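Local coordinates for protein putative thioesterase (Novosphingobium aromaticivorans, PDB 3CJY) that probably hydrolyses acyl-CoA thioesters, as its double-hotdog relatives do, and binds a calcium ion, at residues Q62-T67 / G97-H102; L205-R210 / G251-L256. One frame throughout, in Å; residues are numbered along the deposited sequence. Where two conformers were deposited one is given.

Contact 1. Residues Q62-T67 / G97-H102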
ATOM      1  N   GLN A  62      -5.316   4.370  -7.657  1.00 15.42           N
ATOM      2  CA  GLN A  62      -6.360   5.177  -7.005  1.00 16.32           C
ATOM      3  C   GLN A  62      -7.579   5.180  -7.877  1.00 15.35           C
ATOM      4  O   GLN A  62      -7.472   5.428  -9.066  1.00 13.89           O
ATOM      5  CB  GLN A  62      -5.902   6.640  -6.820  1.00 17.52           C
ATOM      6  CG  GLN A  62      -4.492   6.754  -6.305  1.00 23.32           C
ATOM      7  CD  GLN A  62      -4.322   6.141  -4.904  1.00 30.04           C
ATOM      8  OE1 GLN A  62      -5.107   6.447  -3.988  1.00 34.61           O
ATOM      9  NE2 GLN A  62      -3.276   5.291  -4.727  1.00 32.56           N
ATOM     10  N   PHE A  63      -8.734   4.838  -7.311  1.00 15.42           N
ATOM     11  CA  PHE A  63      -9.982   4.815  -8.078  1.00 17.05           C
ATOM     12  C   PHE A  63     -10.643   6.181  -8.010  1.00 17.75           C
ATOM     13  O   PHE A  63     -10.945   6.680  -6.915  1.00 18.19           O
ATOM     14  CB  PHE A  63     -10.963   3.759  -7.558  1.00 16.38           C
ATOM     15  CG  PHE A  63     -10.467   2.335  -7.683  1.00 16.77           C
ATOM     16  CD1 PHE A  63     -10.374   1.741  -8.938  1.00 19.03           C
ATOM     17  CD2 PHE A  63     -10.112   1.613  -6.572  1.00 16.44           C
ATOM     18  CE1 PHE A  63      -9.925   0.452  -9.079  1.00 21.08           C
ATOM     19  CE2 PHE A  63      -9.664   0.317  -6.700  1.00 17.88           C
ATOM     20  CZ  PHE A  63      -9.567  -0.259  -7.944  1.00 18.30           C
ATOM     21  N   VAL A  64     -10.897   6.752  -9.177  1.00 17.90           N
ATOM     22  CA  VAL A  64     -11.455   8.084  -9.302  1.00 19.50           C
ATOM     23  C   VAL A  64     -12.928   8.023  -9.607  1.00 20.74           C
ATOM     24  O   VAL A  64     -13.718   8.786  -9.067  1.00 20.78           O
ATOM     25  CB  VAL A  64     -10.705   8.874 -10.385  1.00 18.83           C
ATOM     26  CG1 VAL A  64     -11.322  10.285 -10.570  1.00 19.39           C
ATOM     27  CG2 VAL A  64      -9.185   8.958 -10.063  1.00 18.80           C
ATOM     28  N   SER A  65     -13.283   7.081 -10.473  0.50 21.26           N
ATOM     29  CA  SER A  65     -14.668   6.888 -10.909  0.50 21.68           C
ATOM     30  C   SER A  65     -14.904   5.454 -11.361  0.50 22.08           C
ATOM     31  O   SER A  65     -13.965   4.696 -11.600  0.50 22.20           O
ATOM     32  CB  SER A  65     -15.005   7.843 -12.047  0.50 21.96           C
ATOM     33  OG  SER A  65     -16.350   7.696 -12.456  0.50 22.97           O
ATOM     34  N   PHE A  66     -16.178   5.116 -11.521  1.00 22.37           N
ATOM     35  CA  PHE A  66     -16.601   3.764 -11.900  1.00 22.67           C
ATOM     36  C   PHE A  66     -16.551   3.535 -13.393  1.00 20.93           C
ATOM     37  O   PHE A  66     -16.755   4.448 -14.196  1.00 22.10           O
ATOM     38  CB  PHE A  66     -18.040   3.439 -11.409  1.00 23.27           C
ATOM     39  CG  PHE A  66     -18.131   3.056  -9.961  1.00 28.52           C
ATOM     40  CD1 PHE A  66     -17.844   1.759  -9.548  1.00 32.53           C
ATOM     41  CD2 PHE A  66     -18.551   3.973  -9.005  1.00 32.88           C
ATOM     42  CE1 PHE A  66     -17.936   1.380  -8.201  1.00 33.81           C
ATOM     43  CE2 PHE A  66     -18.640   3.603  -7.643  1.00 34.34           C
ATOM     44  CZ  PHE A  66     -18.339   2.295  -7.251  1.00 35.00           C
ATOM     45  N   THR A  67     -16.257   2.284 -13.747  1.00 20.02           N
ATOM     46  CA  THR A  67     -16.247   1.832 -15.136  1.00 19.24           C
ATOM     47  C   THR A  67     -17.421   0.847 -15.323  1.00 19.04           C
ATOM     48  O   THR A  67     -17.345  -0.305 -14.942  1.00 18.34           O
ATOM     49  CB  THR A  67     -14.939   1.172 -15.530  1.00 19.45           C
ATOM     50  OG1 THR A  67     -13.879   2.072 -15.214  1.00 19.10           O
ATOM     51  CG2 THR A  67     -14.909   0.836 -17.035  1.00 18.38           C
ATOM     52  N   GLY A  97     -12.620   9.465 -22.265  1.00 24.84           N
ATOM     53  CA  GLY A  97     -11.816  10.607 -21.879  1.00 24.58           C
ATOM     54  C   GLY A  97     -11.909  10.930 -20.399  1.00 24.88           C
ATOM     55  O   GLY A  97     -11.121  11.717 -19.899  1.00 26.56           O
ATOM     56  N   ARG A  98     -12.869  10.326 -19.706  1.00 23.46           N
ATOM     57  CA  ARG A  98     -13.063  10.542 -18.264  1.00 22.33           C
ATOM     58  C   ARG A  98     -12.100   9.684 -17.461  1.00 20.93           C
ATOM     59  O   ARG A  98     -12.006   8.499 -17.695  1.00 18.92           O
ATOM     60  CB  ARG A  98     -14.503  10.176 -17.837  1.00 23.58           C
ATOM     61  CG  ARG A  98     -14.773  10.345 -16.311  1.00 27.70           C
ATOM     62  CD  ARG A  98     -16.205   9.936 -15.839  1.00 31.53           C
ATOM     63  NE  ARG A  98     -16.434   8.491 -15.657  1.00 35.68           N
ATOM     64  CZ  ARG A  98     -16.843   7.680 -16.627  1.00 36.96           C
ATOM     65  NH1 ARG A  98     -17.038   8.166 -17.848  1.00 38.70           N
ATOM     66  NH2 ARG A  98     -17.038   6.393 -16.395  1.00 35.80           N
ATOM     67  N   LEU A  99     -11.401  10.289 -16.508  1.00 19.98           N
ATOM     68  CA  LEU A  99     -10.476   9.524 -15.652  1.00 19.32           C
ATOM     69  C   LEU A  99     -11.221   8.627 -14.672  1.00 18.77           C
ATOM     70  O   LEU A  99     -12.057   9.085 -13.884  1.00 19.97           O
ATOM     71  CB  LEU A  99      -9.572  10.461 -14.856  1.00 19.40           C
ATOM     72  CG  LEU A  99      -8.391   9.855 -14.125  1.00 20.13           C
ATOM     73  CD1 LEU A  99      -7.388   9.230 -15.114  1.00 17.58           C
ATOM     74  CD2 LEU A  99      -7.725  10.906 -13.273  1.00 21.04           C
ATOM     75  N   VAL A 100     -10.902   7.345 -14.726  1.00 17.28           N
ATOM     76  CA  VAL A 100     -11.506   6.358 -13.824  1.00 16.22           C
ATOM     77  C   VAL A 100     -10.494   5.831 -12.797  1.00 15.48           C
ATOM     78  O   VAL A 100     -10.847   5.441 -11.691  1.00 16.95           O
ATOM     79  CB  VAL A 100     -12.240   5.227 -14.578  1.00 16.20           C
ATOM     80  CG1 VAL A 100     -13.416   5.808 -15.359  1.00 17.15           C
ATOM     81  CG2 VAL A 100     -11.319   4.439 -15.481  1.00 15.81           C
ATOM     82  N   PHE A 101      -9.217   5.881 -13.149  1.00 15.27           N
ATOM     83  CA  PHE A 101      -8.139   5.510 -12.220  1.00 14.87           C
ATOM     84  C   PHE A 101      -6.783   5.986 -12.713  1.00 14.25           C
ATOM     85  O   PHE A 101      -6.614   6.270 -13.869  1.00 14.36           O
ATOM     86  CB  PHE A 101      -8.108   3.978 -11.872  1.00 14.61           C
ATOM     87  CG  PHE A 101      -7.718   3.069 -13.017  1.00 14.62           C
ATOM     88  CD1 PHE A 101      -6.418   2.992 -13.460  1.00 17.45           C
ATOM     89  CD2 PHE A 101      -8.651   2.253 -13.603  1.00 18.90           C
ATOM     90  CE1 PHE A 101      -6.081   2.153 -14.504  1.00 18.67           C
ATOM     91  CE2 PHE A 101      -8.319   1.443 -14.666  1.00 20.70           C
ATOM     92  CZ  PHE A 101      -7.033   1.389 -15.094  1.00 19.57           C
ATOM     93  N   HIS A 102      -5.854   6.138 -11.772  1.00 14.55           N
ATOM     94  CA  HIS A 102      -4.460   6.425 -12.085  1.00 15.26           C
ATOM     95  C   HIS A 102      -3.607   5.577 -11.154  1.00 15.86           C
ATOM     96  O   HIS A 102      -3.995   5.238 -10.029  1.00 15.48           O
ATOM     97  CB  HIS A 102      -4.111   7.906 -12.023  1.00 15.77           C
ATOM     98  CG  HIS A 102      -4.145   8.469 -10.635  1.00 16.58           C
ATOM     99  ND1 HIS A 102      -3.012   8.547  -9.839  1.00 20.38           N
ATOM    100  CD2 HIS A 102      -5.159   8.995  -9.910  1.00 19.09           C
ATOM    101  CE1 HIS A 102      -3.349   9.074  -8.671  1.00 24.05           C
ATOM    102  NE2 HIS A 102      -4.638   9.359  -8.690  1.00 21.76           N
TER

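Contact 2. Residues L205-R210 / G251-L256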
ATOM      1  N   LEU A 205     -11.225   2.551  -2.277  1.00 16.37           N
ATOM      2  CA  LEU A 205     -10.704   3.848  -2.671  1.00 16.39           C
ATOM      3  C   LEU A 205      -9.468   3.690  -3.566  1.00 16.29           C
ATOM      4  O   LEU A 205      -9.103   4.533  -4.364  1.00 15.67           O
ATOM      5  CB  LEU A 205     -10.269   4.666  -1.437  1.00 16.55           C
ATOM      6  CG  LEU A 205     -11.372   5.065  -0.494  1.00 18.83           C
ATOM      7  CD1 LEU A 205     -10.721   5.961   0.552  1.00 20.45           C
ATOM      8  CD2 LEU A 205     -12.412   5.816  -1.249  1.00 23.12           C
ATOM      9  N   ASP A 206      -8.829   2.565  -3.381  1.00 14.16           N
ATOM     10  CA  ASP A 206      -7.564   2.238  -4.042  1.00 15.76           C
ATOM     11  C   ASP A 206      -7.288   0.740  -3.940  1.00 16.37           C
ATOM     12  O   ASP A 206      -8.035  -0.011  -3.318  1.00 16.48           O
ATOM     13  CB  ASP A 206      -6.413   2.969  -3.388  1.00 15.83           C
ATOM     14  CG  ASP A 206      -6.043   2.380  -1.996  1.00 20.40           C
ATOM     15  OD1 ASP A 206      -6.921   2.364  -1.130  1.00 21.82           O
ATOM     16  OD2 ASP A 206      -4.870   1.938  -1.802  1.00 25.40           O
ATOM     17  N   ASN A 207      -6.226   0.339  -4.638  1.00 15.82           N
ATOM     18  CA  ASN A 207      -5.654  -1.007  -4.595  1.00 16.14           C
ATOM     19  C   ASN A 207      -4.115  -0.842  -4.590  1.00 16.88           C
ATOM     20  O   ASN A 207      -3.551  -0.029  -5.329  1.00 15.99           O
ATOM     21  CB  ASN A 207      -5.981  -1.894  -5.812  1.00 16.31           C
ATOM     22  CG  ASN A 207      -7.255  -2.760  -5.670  1.00 17.65           C
ATOM     23  OD1 ASN A 207      -7.445  -3.717  -6.454  1.00 17.99           O
ATOM     24  ND2 ASN A 207      -8.130  -2.429  -4.721  1.00 16.61           N
ATOM     25  N   SER A 208      -3.470  -1.630  -3.743  0.50 16.31           N
ATOM     26  CA  SER A 208      -2.004  -1.712  -3.683  0.50 16.65           C
ATOM     27  C   SER A 208      -1.649  -3.177  -3.756  0.50 16.16           C
ATOM     28  O   SER A 208      -2.306  -4.011  -3.132  0.50 14.82           O
ATOM     29  CB  SER A 208      -1.469  -1.122  -2.384  0.50 17.22           C
ATOM     30  OG  SER A 208      -0.040  -1.166  -2.316  0.50 17.90           O
ATOM     31  N   LEU A 209      -0.600  -3.481  -4.519  1.00 15.89           N
ATOM     32  CA  LEU A 209      -0.082  -4.889  -4.674  1.00 15.09           C
ATOM     33  C   LEU A 209       1.453  -4.900  -4.672  1.00 14.57           C
ATOM     34  O   LEU A 209       2.088  -4.076  -5.360  1.00 15.31           O
ATOM     35  CB  LEU A 209      -0.591  -5.532  -5.968  1.00 14.97           C
ATOM     36  CG  LEU A 209      -0.415  -7.034  -6.104  1.00 15.91           C
ATOM     37  CD1 LEU A 209      -1.359  -7.783  -5.157  1.00 14.95           C
ATOM     38  CD2 LEU A 209      -0.573  -7.504  -7.557  1.00 17.03           C
ATOM     39  N   ARG A 210       2.024  -5.823  -3.896  1.00 14.75           N
ATOM     40  CA  ARG A 210       3.474  -6.012  -3.858  1.00 15.87           C
ATOM     41  C   ARG A 210       3.738  -7.482  -4.176  1.00 15.29           C
ATOM     42  O   ARG A 210       3.378  -8.364  -3.404  1.00 15.06           O
ATOM     43  CB  ARG A 210       4.032  -5.631  -2.475  1.00 16.49           C
ATOM     44  CG  ARG A 210       3.667  -4.246  -2.112  1.00 17.45           C
ATOM     45  CD  ARG A 210       4.242  -3.764  -0.789  1.00 16.94           C
ATOM     46  NE  ARG A 210       3.586  -2.523  -0.475  1.00 20.13           N
ATOM     47  CZ  ARG A 210       3.883  -1.374  -1.066  1.00 17.91           C
ATOM     48  NH1 ARG A 210       4.921  -1.325  -1.904  1.00 19.44           N
ATOM     49  NH2 ARG A 210       3.189  -0.272  -0.769  1.00 22.40           N
ATOM     50  N   GLY A 251      -1.090  -7.185  -0.431  1.00 13.61           N
ATOM     51  CA  GLY A 251      -1.890  -6.089  -0.942  1.00 13.60           C
ATOM     52  C   GLY A 251      -2.598  -5.391   0.191  1.00 13.22           C
ATOM     53  O   GLY A 251      -2.578  -5.825   1.325  1.00 12.89           O
ATOM     54  N   ALA A 252      -3.171  -4.280  -0.156  1.00 13.18           N
ATOM     55  CA  ALA A 252      -3.917  -3.490   0.810  1.00 12.72           C
ATOM     56  C   ALA A 252      -4.792  -2.503   0.087  1.00 12.87           C
ATOM     57  O   ALA A 252      -4.611  -2.234  -1.078  1.00 15.39           O
ATOM     58  CB  ALA A 252      -2.970  -2.757   1.730  1.00 11.56           C
ATOM     59  N   GLN A 253      -5.767  -1.984   0.824  1.00 14.67           N
ATOM     60  CA  GLN A 253      -6.651  -0.922   0.348  1.00 13.86           C
ATOM     61  C   GLN A 253      -7.409  -0.282   1.493  1.00 14.62           C
ATOM     62  O   GLN A 253      -7.473  -0.812   2.599  1.00 12.72           O
ATOM     63  CB  GLN A 253      -7.707  -1.413  -0.632  1.00 14.44           C
ATOM     64  CG  GLN A 253      -8.671  -2.460  -0.032  1.00 13.97           C
ATOM     65  CD  GLN A 253      -9.716  -2.917  -1.024  1.00 15.46           C
ATOM     66  OE1 GLN A 253     -10.856  -2.434  -0.991  1.00 15.99           O
ATOM     67  NE2 GLN A 253      -9.332  -3.817  -1.925  1.00 13.42           N
ATOM     68  N   SER A 254      -7.940   0.890   1.188  1.00 14.63           N
ATOM     69  CA  SER A 254      -8.854   1.617   2.059  1.00 13.66           C
ATOM     70  C   SER A 254     -10.187   1.595   1.385  1.00 14.87           C
ATOM     71  O   SER A 254     -10.258   1.515   0.161  1.00 14.40           O
ATOM     72  CB  SER A 254      -8.387   3.040   2.335  1.00 14.66           C
ATOM     73  OG  SER A 254      -7.154   2.992   3.022  1.00 14.47           O
ATOM     74  N   LEU A 255     -11.236   1.642   2.179  1.00 13.88           N
ATOM     75  CA  LEU A 255     -12.598   1.542   1.680  1.00 15.16           C
ATOM     76  C   LEU A 255     -13.526   2.563   2.285  1.00 16.31           C
ATOM     77  O   LEU A 255     -13.390   2.946   3.449  1.00 14.65           O
ATOM     78  CB  LEU A 255     -13.161   0.154   1.995  1.00 15.80           C
ATOM     79  CG  LEU A 255     -12.428  -1.151   1.596  1.00 18.72           C
ATOM     80  CD1 LEU A 255     -11.653  -1.738   2.763  1.00 17.12           C
ATOM     81  CD2 LEU A 255     -13.427  -2.200   1.085  1.00 18.16           C
ATOM     82  N   LEU A 256     -14.494   2.990   1.467  1.00 16.74           N
ATOM     83  CA  LEU A 256     -15.551   3.915   1.902  1.00 19.41           C
ATOM     84  C   LEU A 256     -16.694   3.027   2.345  1.00 20.51           C
ATOM     85  O   LEU A 256     -17.155   2.131   1.608  1.00 20.37           O
ATOM     86  CB  LEU A 256     -16.016   4.808   0.746  1.00 20.32           C
ATOM     87  CG  LEU A 256     -17.132   5.800   1.084  1.00 22.69           C
ATOM     88  CD1 LEU A 256     -16.487   6.976   1.715  1.00 25.71           C
ATOM     89  CD2 LEU A 256     -17.900   6.220  -0.153  1.00 28.75           C
TER

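Contact 1. Residues Q62-T67 / G97-H102
Arg98 reaches across from the start of strand 98-107 to the turn that follows strand 56-63, where Ser65 and Phe66 receive it. From CB, which points toward 62-67, the chain continues with CG anti to the backbone N (chi1 178°). A bend at chi3 (80°) brings NE to Ser65; in the conformer given it lies 3.3 Å from Ser65 OG, a long bond that may not hold in the other copy. NH2 carries the contact, donating to Phe66 O at 2.9 Å, with that oxygen at the edge of the guanidinium and in its plane. An alanine here would probably leave Phe66 O without this donor and the turn freer to shift. Further in, Val100 O takes two backbone donors from one face of its plane, Val64 N at 2.8 Å and Ser65 N at 3.2 Å. Gln62 and His102 form an antiparallel hydrogen-bonded pair, with Gln62 CG lying 3.5 Å from His102 CE1, while Gln62 OE1 accepts a hydrogen bond from Gln58 NE2 of the second subunit. A classic beta bulge sets Val100 and Phe101 together opposite Gly93 of strand 87-95. Strand 203-211 borders strand 56-63, and Phe63 and Phe101 both touch Ser40 on helix 37-52.

Contact 2. Residues L205-R210 / G251-L256
Leu205 N donates to Ser254 O at 2.8 Å in a nearly straight bond, and the Leu205 side chain lies over the same strand: CB packs on that carbonyl oxygen and CD2 comes within 4.2 Å of Leu256 CB. Phe233 of strand 233-241 touches both leucines.

At Asp206 the side chain takes the place of a backbone acceptor. Its CG sits between the backbone N and the carbonyl carbon (chi1 73°), and OD1 accepts Ser254 N at 2.9 Å on the syn side of the carboxylate. The other oxygen, OD2, turns to the neighbouring chain, where Arg210 NH2 of the second subunit meets it in a salt bridge, so one carboxylate serves both the strand pairing and the dimer. Asp206 O, meanwhile, has Gln253 CB only 3.0 Å away.

Here strands 203-211 and 247-256 run antiparallel as neighbours in the C-terminal hotdog domain, whose sheet packs against helices 178-185 and 188-196. The side chains of Asn207 and Gln253 lie side by side pointing the same way, their amide planes 45° apart. Their nitrogens, Asn207 ND2 and Gln253 NE2, are 3.3 Å apart; both donate to Asp186 OD1, which probably accounts for their closeness, while Gln253 OE1 hydrogen-bonds Ser204 OG. Asn207 ND2 also donates to Asp206 O at 2.8 Å, which helps to fix the turn of its amide.

Ser208 restores regular pairing, its N bonding to Ala252 O and its O accepting Ala252 N. Leu209 stands opposite Gly251 in a non-hydrogen-bonded pair with the CA atoms 4.3 Å apart; a CB on Gly251 would run into Ser208 O. The Leu209 side chain packs on Ala182 and Ala185 of helix 178-185.

From the N terminus, the chain passes helix 37-52 and strand 56-63, then comes back through strands 72-79 and 87-95 to close contact 1 with strand 98-107, inside the N-terminal hotdog domain. Contact 2 opens only later: after helices 178-185 and 188-196 the chain enters strand 203-211, runs out through two more strands, and returns along 247-256. The two closures are therefore in series, neither enclosing nor crossing the other. In space they meet where strands 56-63 and 203-211 lie side by side, with Phe63 N 3.0 Å from Leu205 O in a probable hydrogen bond, joining the two hotdog domains. Both contacts also touch the second subunit.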